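Local atomic coordinates of 2-Keto-3-deoxy-(6-phospho-)gluconate aldolase (PDB entry 2R91), a protein that is an aldolase of the dihydrodipicolinate synthetase family, built on a TIM-barrel fold and assembled from four chains. Residues A[122-131]-A[148-156]; A[172-182]-A[190-198]. One frame throughout, in Å; residues are numbered along the deposited sequence.

Interaction 1: residues A[122-131]-A[148-156]. With SO4 (sulfate ion), chain E.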
# COMPACT_ATOMS: atom_id res chain seq x y z
N SER A 122 -27.59 10.17 -23.76
CA SER A 122 -28.64 10.78 -22.95
C SER A 122 -28.95 9.97 -21.71
O SER A 122 -29.36 10.53 -20.70
CB SER A 122 -29.92 10.93 -23.78
OG SER A 122 -29.63 11.72 -24.92
N ILE A 123 -28.78 8.65 -21.80
CA ILE A 123 -29.03 7.79 -20.64
C ILE A 123 -27.96 8.08 -19.55
O ILE A 123 -26.91 8.63 -19.86
CB ILE A 123 -29.07 6.29 -21.02
CG1 ILE A 123 -27.76 5.85 -21.72
CG2 ILE A 123 -30.29 6.00 -21.90
CD1 ILE A 123 -27.70 4.34 -21.95
N PRO A 124 -28.24 7.74 -18.28
CA PRO A 124 -27.32 7.99 -17.17
C PRO A 124 -25.96 7.30 -17.37
O PRO A 124 -25.90 6.17 -17.86
CB PRO A 124 -28.03 7.35 -15.97
CG PRO A 124 -29.49 7.33 -16.36
CD PRO A 124 -29.48 7.07 -17.84
N VAL A 125 -24.90 8.00 -17.02
CA VAL A 125 -23.56 7.42 -16.98
C VAL A 125 -23.17 7.14 -15.52
O VAL A 125 -23.26 8.03 -14.67
CB VAL A 125 -22.54 8.38 -17.63
CG1 VAL A 125 -21.09 7.90 -17.39
CG2 VAL A 125 -22.83 8.52 -19.15
N PHE A 126 -22.76 5.90 -15.24
CA PHE A 126 -22.33 5.47 -13.89
C PHE A 126 -20.83 5.45 -13.81
O PHE A 126 -20.14 5.01 -14.76
CB PHE A 126 -22.79 4.03 -13.60
CG PHE A 126 -24.24 3.91 -13.17
CD1 PHE A 126 -25.24 4.65 -13.79
CD2 PHE A 126 -24.59 3.04 -12.17
CE1 PHE A 126 -26.57 4.52 -13.38
CE2 PHE A 126 -25.93 2.89 -11.76
CZ PHE A 126 -26.91 3.61 -12.37
N LEU A 127 -20.29 5.88 -12.67
CA LEU A 127 -18.91 5.59 -12.37
C LEU A 127 -18.82 4.15 -11.85
O LEU A 127 -19.59 3.76 -10.97
CB LEU A 127 -18.37 6.60 -11.35
CG LEU A 127 -17.08 6.17 -10.61
CD1 LEU A 127 -15.83 6.14 -11.50
CD2 LEU A 127 -16.88 7.06 -9.36
N TYR A 128 -17.93 3.35 -12.42
CA TYR A 128 -17.64 2.02 -11.90
C TYR A 128 -16.23 2.09 -11.32
O TYR A 128 -15.23 2.09 -12.05
CB TYR A 128 -17.76 0.96 -13.02
CG TYR A 128 -17.29 -0.46 -12.69
CD1 TYR A 128 -17.30 -0.97 -11.37
CD2 TYR A 128 -16.88 -1.31 -13.71
CE1 TYR A 128 -16.85 -2.27 -11.10
CE2 TYR A 128 -16.45 -2.60 -13.46
CZ TYR A 128 -16.44 -3.09 -12.16
OH TYR A 128 -16.00 -4.38 -11.98
N ASN A 129 -16.18 2.19 -9.99
CA ASN A 129 -14.96 2.42 -9.26
C ASN A 129 -14.48 1.08 -8.68
O ASN A 129 -15.27 0.31 -8.13
CB ASN A 129 -15.24 3.46 -8.15
CG ASN A 129 -13.98 3.98 -7.46
OD1 ASN A 129 -13.80 3.81 -6.24
ND2 ASN A 129 -13.13 4.64 -8.21
N TYR A 130 -13.20 0.76 -8.86
CA TYR A 130 -12.65 -0.52 -8.43
C TYR A 130 -11.16 -0.32 -8.23
O TYR A 130 -10.34 -0.78 -9.04
CB TYR A 130 -12.94 -1.62 -9.47
CG TYR A 130 -12.68 -3.04 -9.01
CD1 TYR A 130 -11.95 -3.30 -7.84
CD2 TYR A 130 -13.12 -4.11 -9.77
CE1 TYR A 130 -11.68 -4.62 -7.44
CE2 TYR A 130 -12.89 -5.42 -9.36
CZ TYR A 130 -12.16 -5.66 -8.22
OH TYR A 130 -11.94 -6.94 -7.82
N PRO A 131 -10.79 0.41 -7.17
CA PRO A 131 -9.37 0.81 -7.04
C PRO A 131 -8.34 -0.31 -7.03
O PRO A 131 -7.26 -0.12 -7.61
CB PRO A 131 -9.32 1.62 -5.73
CG PRO A 131 -10.74 2.00 -5.45
CD PRO A 131 -11.66 0.99 -6.13
N CYS A 148 -21.42 15.09 -13.90
CA CYS A 148 -22.38 14.42 -14.78
C CYS A 148 -22.68 12.95 -14.39
O CYS A 148 -23.39 12.23 -15.11
CB CYS A 148 -21.92 14.50 -16.24
SG CYS A 148 -20.40 13.59 -16.57
N ILE A 149 -22.15 12.52 -13.27
CA ILE A 149 -22.29 11.13 -12.84
C ILE A 149 -23.65 10.97 -12.19
O ILE A 149 -24.00 11.75 -11.33
CB ILE A 149 -21.16 10.77 -11.83
CG1 ILE A 149 -19.76 10.87 -12.50
CG2 ILE A 149 -21.37 9.39 -11.23
CD1 ILE A 149 -19.59 10.03 -13.75
N ARG A 150 -24.41 9.95 -12.59
CA ARG A 150 -25.76 9.73 -12.05
C ARG A 150 -25.89 8.36 -11.34
O ARG A 150 -26.99 7.93 -10.95
CB ARG A 150 -26.80 9.92 -13.18
CG ARG A 150 -26.89 11.40 -13.61
CD ARG A 150 -27.52 11.62 -14.96
NE ARG A 150 -28.95 11.40 -14.92
CZ ARG A 150 -29.73 11.24 -16.00
NH1 ARG A 150 -29.22 11.27 -17.24
NH2 ARG A 150 -31.03 11.04 -15.83
N GLY A 151 -24.77 7.69 -11.17
CA GLY A 151 -24.79 6.39 -10.56
C GLY A 151 -23.38 5.96 -10.25
O GLY A 151 -22.43 6.41 -10.90
N VAL A 152 -23.23 5.11 -9.23
CA VAL A 152 -21.89 4.63 -8.84
C VAL A 152 -21.93 3.15 -8.48
O VAL A 152 -22.82 2.69 -7.72
CB VAL A 152 -21.29 5.47 -7.67
CG1 VAL A 152 -19.84 5.04 -7.36
CG2 VAL A 152 -21.33 6.96 -7.98
N LYS A 153 -20.99 2.37 -9.01
CA LYS A 153 -20.78 1.02 -8.52
C LYS A 153 -19.40 1.03 -7.93
O LYS A 153 -18.45 1.29 -8.65
CB LYS A 153 -20.83 -0.03 -9.64
CG LYS A 153 -20.32 -1.45 -9.17
CD LYS A 153 -20.13 -2.41 -10.37
CE LYS A 153 -19.66 -3.87 -10.07
NZ LYS A 153 -19.06 -4.19 -8.72
N ASP A 154 -19.30 0.79 -6.62
CA ASP A 154 -18.03 0.89 -5.91
C ASP A 154 -17.65 -0.51 -5.44
O ASP A 154 -18.23 -1.06 -4.48
CB ASP A 154 -18.17 1.89 -4.74
CG ASP A 154 -16.82 2.30 -4.11
OD1 ASP A 154 -15.78 2.26 -4.79
OD2 ASP A 154 -16.81 2.66 -2.90
N THR A 155 -16.73 -1.14 -6.17
CA THR A 155 -16.27 -2.48 -5.81
C THR A 155 -15.11 -2.23 -4.86
O THR A 155 -14.00 -1.96 -5.28
CB THR A 155 -15.88 -3.37 -7.04
OG1 THR A 155 -17.06 -3.63 -7.81
CG2 THR A 155 -15.36 -4.73 -6.56
N ASN A 156 -15.41 -2.29 -3.57
CA ASN A 156 -14.57 -1.66 -2.56
C ASN A 156 -14.89 -2.26 -1.18
O ASN A 156 -16.07 -2.37 -0.83
CB ASN A 156 -14.90 -0.17 -2.54
CG ASN A 156 -13.81 0.67 -1.90
OD1 ASN A 156 -13.25 0.32 -0.85
ND2 ASN A 156 -13.47 1.78 -2.56
S SO4 E . -17.36 -6.85 -10.32
O1 SO4 E . -16.83 -5.52 -9.96
O2 SO4 E . -18.50 -7.06 -9.39
O3 SO4 E . -17.68 -7.09 -11.72
O4 SO4 E . -16.37 -7.93 -10.08
O HOH W 1 -31.86 10.19 -19.03
O HOH W 2 -25.06 10.86 -16.70
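The Phe126 ring lies flat over the backbone of Gly151, whose CA stands 3.5 Å from the ring centroid and almost on its normal, a CH-pi contact. Glycine suits this place because a CB would run into the ring. Four residues on along both segments, Thr155 CG2 does the same to Tyr130, 3.6 Å from its ring centroid, while OG1, whose place is less sure, lies near the edge of the Tyr128 ring. The Arg150 guanidinium carries Pro124 CG on one face and meets Ser122 O near its plane.

The two strands run parallel. Leu127 N donates to Gly151 O (2.8 Å), and Leu127 O accepts from Lys153 N, nearly straight at 165° at the hydrogen. Asn129 follows, giving its N to Lys153 O and receiving Thr155 N on its O.

On one face Tyr128 and Lys153 both hold CG anti to the backbone N (chi1 171° and 169°), laying the lysine chain alongside the tyrosine, with Lys153 CD 3.3 Å from Tyr128 CD1. Their polar ends meet a sulfate ion, probably from the crystallisation liquor: Tyr128 OH donates to its O1 over a very short 2.5 Å, to be read with caution, and the less surely placed Thr155 OG1 and Lys153 NZ also approach it. Thr42 adds a further bond to the ion. On the other face Leu127 CD2 touches Val152 CG1 at 4.1 Å. Neighbouring parallel strands with a lysine pointing into the barrel near its C-terminal mouth are as expected for this family's TIM barrel; the sulfate may mark a pocket there.

Interaction 2: residues A[172-182]-A[190-198]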
# COMPACT_ATOMS: atom_id res chain seq x y z
N ALA A 172 -27.80 10.30 -7.02
CA ALA A 172 -27.23 9.16 -7.74
C ALA A 172 -27.74 7.86 -7.14
O ALA A 172 -27.98 7.79 -5.93
CB ALA A 172 -25.69 9.20 -7.66
N ARG A 173 -27.87 6.83 -7.97
CA ARG A 173 -28.04 5.46 -7.49
C ARG A 173 -26.65 4.86 -7.15
O ARG A 173 -25.79 4.74 -8.02
CB ARG A 173 -28.72 4.61 -8.55
CG ARG A 173 -30.21 4.89 -8.77
CD ARG A 173 -30.67 4.41 -10.17
NE ARG A 173 -30.43 2.97 -10.39
CZ ARG A 173 -30.36 2.36 -11.59
NH1 ARG A 173 -30.51 3.05 -12.72
NH2 ARG A 173 -30.15 1.05 -11.66
N VAL A 174 -26.46 4.47 -5.89
CA VAL A 174 -25.16 3.99 -5.38
C VAL A 174 -25.23 2.52 -4.94
O VAL A 174 -26.15 2.12 -4.21
CB VAL A 174 -24.62 4.93 -4.24
CG1 VAL A 174 -23.29 4.42 -3.70
CG2 VAL A 174 -24.47 6.38 -4.74
N TYR A 175 -24.28 1.71 -5.41
CA TYR A 175 -24.21 0.27 -5.18
C TYR A 175 -22.80 -0.11 -4.72
O TYR A 175 -21.80 0.47 -5.18
CB TYR A 175 -24.43 -0.49 -6.51
CG TYR A 175 -25.73 -0.13 -7.16
CD1 TYR A 175 -26.86 -0.92 -6.98
CD2 TYR A 175 -25.86 1.03 -7.91
CE1 TYR A 175 -28.08 -0.58 -7.53
CE2 TYR A 175 -27.09 1.37 -8.49
CZ TYR A 175 -28.18 0.55 -8.29
OH TYR A 175 -29.38 0.88 -8.87
N ASN A 176 -22.72 -1.06 -3.81
CA ASN A 176 -21.42 -1.61 -3.44
C ASN A 176 -21.21 -2.95 -4.13
O ASN A 176 -22.16 -3.75 -4.25
CB ASN A 176 -21.26 -1.71 -1.90
CG ASN A 176 -19.94 -2.32 -1.51
OD1 ASN A 176 -19.80 -3.53 -1.51
ND2 ASN A 176 -18.95 -1.50 -1.21
N GLY A 177 -19.98 -3.21 -4.59
CA GLY A 177 -19.71 -4.39 -5.42
C GLY A 177 -18.97 -5.53 -4.71
O GLY A 177 -18.62 -6.54 -5.33
N SER A 178 -18.75 -5.39 -3.41
CA SER A 178 -18.04 -6.42 -2.64
C SER A 178 -19.00 -7.52 -2.14
O SER A 178 -20.02 -7.21 -1.52
CB SER A 178 -17.24 -5.78 -1.49
OG SER A 178 -16.68 -6.81 -0.65
N ASP A 179 -18.73 -8.77 -2.48
CA ASP A 179 -19.55 -9.90 -1.98
C ASP A 179 -19.61 -9.95 -0.44
O ASP A 179 -20.59 -10.42 0.14
CB ASP A 179 -18.98 -11.21 -2.47
CG ASP A 179 -19.24 -11.43 -3.96
OD1 ASP A 179 -20.40 -11.64 -4.34
OD2 ASP A 179 -18.29 -11.36 -4.73
N SER A 180 -18.55 -9.47 0.20
CA SER A 180 -18.50 -9.51 1.68
C SER A 180 -19.37 -8.43 2.31
O SER A 180 -19.55 -8.41 3.54
CB SER A 180 -17.05 -9.33 2.11
OG SER A 180 -16.71 -7.97 1.89
N LEU A 181 -19.91 -7.52 1.50
CA LEU A 181 -20.73 -6.39 1.99
C LEU A 181 -22.20 -6.37 1.53
O LEU A 181 -22.87 -5.33 1.62
CB LEU A 181 -20.07 -5.03 1.68
CG LEU A 181 -18.74 -4.72 2.37
CD1 LEU A 181 -18.07 -3.44 1.83
CD2 LEU A 181 -18.98 -4.62 3.93
N VAL A 182 -22.72 -7.49 1.04
CA VAL A 182 -24.12 -7.54 0.60
C VAL A 182 -25.10 -7.22 1.74
O VAL A 182 -25.95 -6.34 1.65
CB VAL A 182 -24.46 -8.90 -0.03
CG1 VAL A 182 -25.97 -9.03 -0.28
CG2 VAL A 182 -23.67 -9.06 -1.40
N LEU A 190 -28.03 1.34 0.92
CA LEU A 190 -27.49 1.71 -0.39
C LEU A 190 -28.62 1.42 -1.38
O LEU A 190 -29.60 0.76 -1.03
CB LEU A 190 -26.25 0.89 -0.72
CG LEU A 190 -25.00 1.21 0.14
CD1 LEU A 190 -23.85 0.45 -0.46
CD2 LEU A 190 -24.73 2.73 0.12
N ASP A 191 -28.49 1.88 -2.62
CA ASP A 191 -29.53 1.58 -3.60
C ASP A 191 -29.53 0.12 -4.01
O ASP A 191 -30.48 -0.36 -4.60
CB ASP A 191 -29.38 2.50 -4.78
CG ASP A 191 -29.60 3.91 -4.39
OD1 ASP A 191 -30.78 4.28 -4.23
OD2 ASP A 191 -28.62 4.63 -4.15
N GLY A 192 -28.43 -0.59 -3.73
CA GLY A 192 -28.38 -1.98 -4.09
C GLY A 192 -26.97 -2.53 -4.00
O GLY A 192 -26.03 -1.86 -3.48
N VAL A 193 -26.83 -3.75 -4.48
CA VAL A 193 -25.53 -4.42 -4.55
C VAL A 193 -25.27 -4.82 -5.99
O VAL A 193 -26.20 -5.13 -6.72
CB VAL A 193 -25.48 -5.70 -3.64
CG1 VAL A 193 -25.70 -5.31 -2.16
CG2 VAL A 193 -26.53 -6.76 -4.06
N VAL A 194 -24.00 -4.83 -6.37
CA VAL A 194 -23.59 -5.43 -7.64
C VAL A 194 -22.52 -6.48 -7.35
O VAL A 194 -21.36 -6.31 -7.65
CB VAL A 194 -23.02 -4.37 -8.65
CG1 VAL A 194 -22.77 -5.01 -10.03
CG2 VAL A 194 -23.95 -3.19 -8.80
N ALA A 195 -22.94 -7.60 -6.79
CA ALA A 195 -22.00 -8.61 -6.33
C ALA A 195 -21.87 -9.79 -7.31
O ALA A 195 -22.87 -10.31 -7.83
CB ALA A 195 -22.43 -9.10 -4.89
N SER A 196 -20.64 -10.26 -7.50
CA SER A 196 -20.35 -11.40 -8.39
C SER A 196 -21.15 -12.65 -8.06
O SER A 196 -21.50 -13.43 -8.95
CB SER A 196 -18.85 -11.71 -8.35
OG SER A 196 -18.49 -12.30 -7.09
N SER A 197 -21.47 -12.86 -6.77
CA SER A 197 -22.25 -14.03 -6.37
C SER A 197 -23.70 -14.04 -6.87
O SER A 197 -24.39 -15.06 -6.77
CB SER A 197 -22.26 -14.18 -4.83
OG SER A 197 -22.79 -13.03 -4.22
N ALA A 198 -24.20 -12.92 -7.39
CA ALA A 198 -25.51 -12.98 -8.07
C ALA A 198 -25.48 -13.92 -9.27
O ALA A 198 -26.53 -14.35 -9.74
CB ALA A 198 -26.01 -11.59 -8.46
O HOH W 3 -31.23 7.19 -5.09
O HOH W 4 -18.30 -8.87 -6.40
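A beta-alpha-beta unit of the barrel is closed here: strand 173-176 leads through helix 182-187 to the short strand 192-193, which lies parallel beside it. Tyr175 leans on the returning strand, its CD1 3.4 Å from Gly192 CA and its CB against Val194 CG2. A side chain on Gly192 would strike the ring, so glycine fits. Asp191 CB sits over one face of the ring, toward its rim. The hydroxyl of Tyr175 is gripped side-on by Arg173, whose NE and NH2 both point at OH within the guanidinium plane, and is also bonded to Glu2.

The backbone pairing is short. Asp191 N donates to Val174 O (2.8 Å), and Val194 N reaches Asn176 O at 3.0 Å from above the carbonyl plane; the bond between Asn176 N and Gly192 O is weak. Asn176 bends the chain that follows, its OD1 accepting from Ser178 N in an Asx turn.

Past the strand ends Asp179 holds residues 196-197 with both carboxylate oxygens. OD1 takes Ser197 N and Ser197 OG (2.8 Å), whereas OD2 receives Ser196 OG on its syn side at 2.5 Å. Both serine hydroxyls stand between their own backbone N and carbonyl carbon (chi1 71° and 58°), a position that aims them at the acid. A water joins Gly177 O, Asp179 OD2 and Ser196 N.

Val182 CG2 packs on Ala195 CB at 3.7 Å, and Val182 also touches Leu205 and Ile208 of helix 202-213, while Tyr175 and Val194 rest on Val4 of strand 2-6 and Asp179 touches Val231 of helix 217-237.

Interaction 1 closes before interaction 2 opens along the chain, and their centres lie 12 Å apart in one eight-stranded parallel barrel. Interaction 1 pairs strands 125-129 and 149-154, the fifth and sixth; interaction 2 pairs 173-176 and 192-193, the seventh and eighth. Helix 159-168 links the two, and strands 149-154 and 173-176 are direct neighbours, with probable hydrogen bonds from Val152 N to Arg173 O (2.9 Å) and from Gly177 N to Asp154 O. Together they make half of the closed sheet, four strands in sequence order. The side chain of Val194 lies about 5 Å from the sulfate bound in interaction 1, so the two contacts meet near the same end of the barrel.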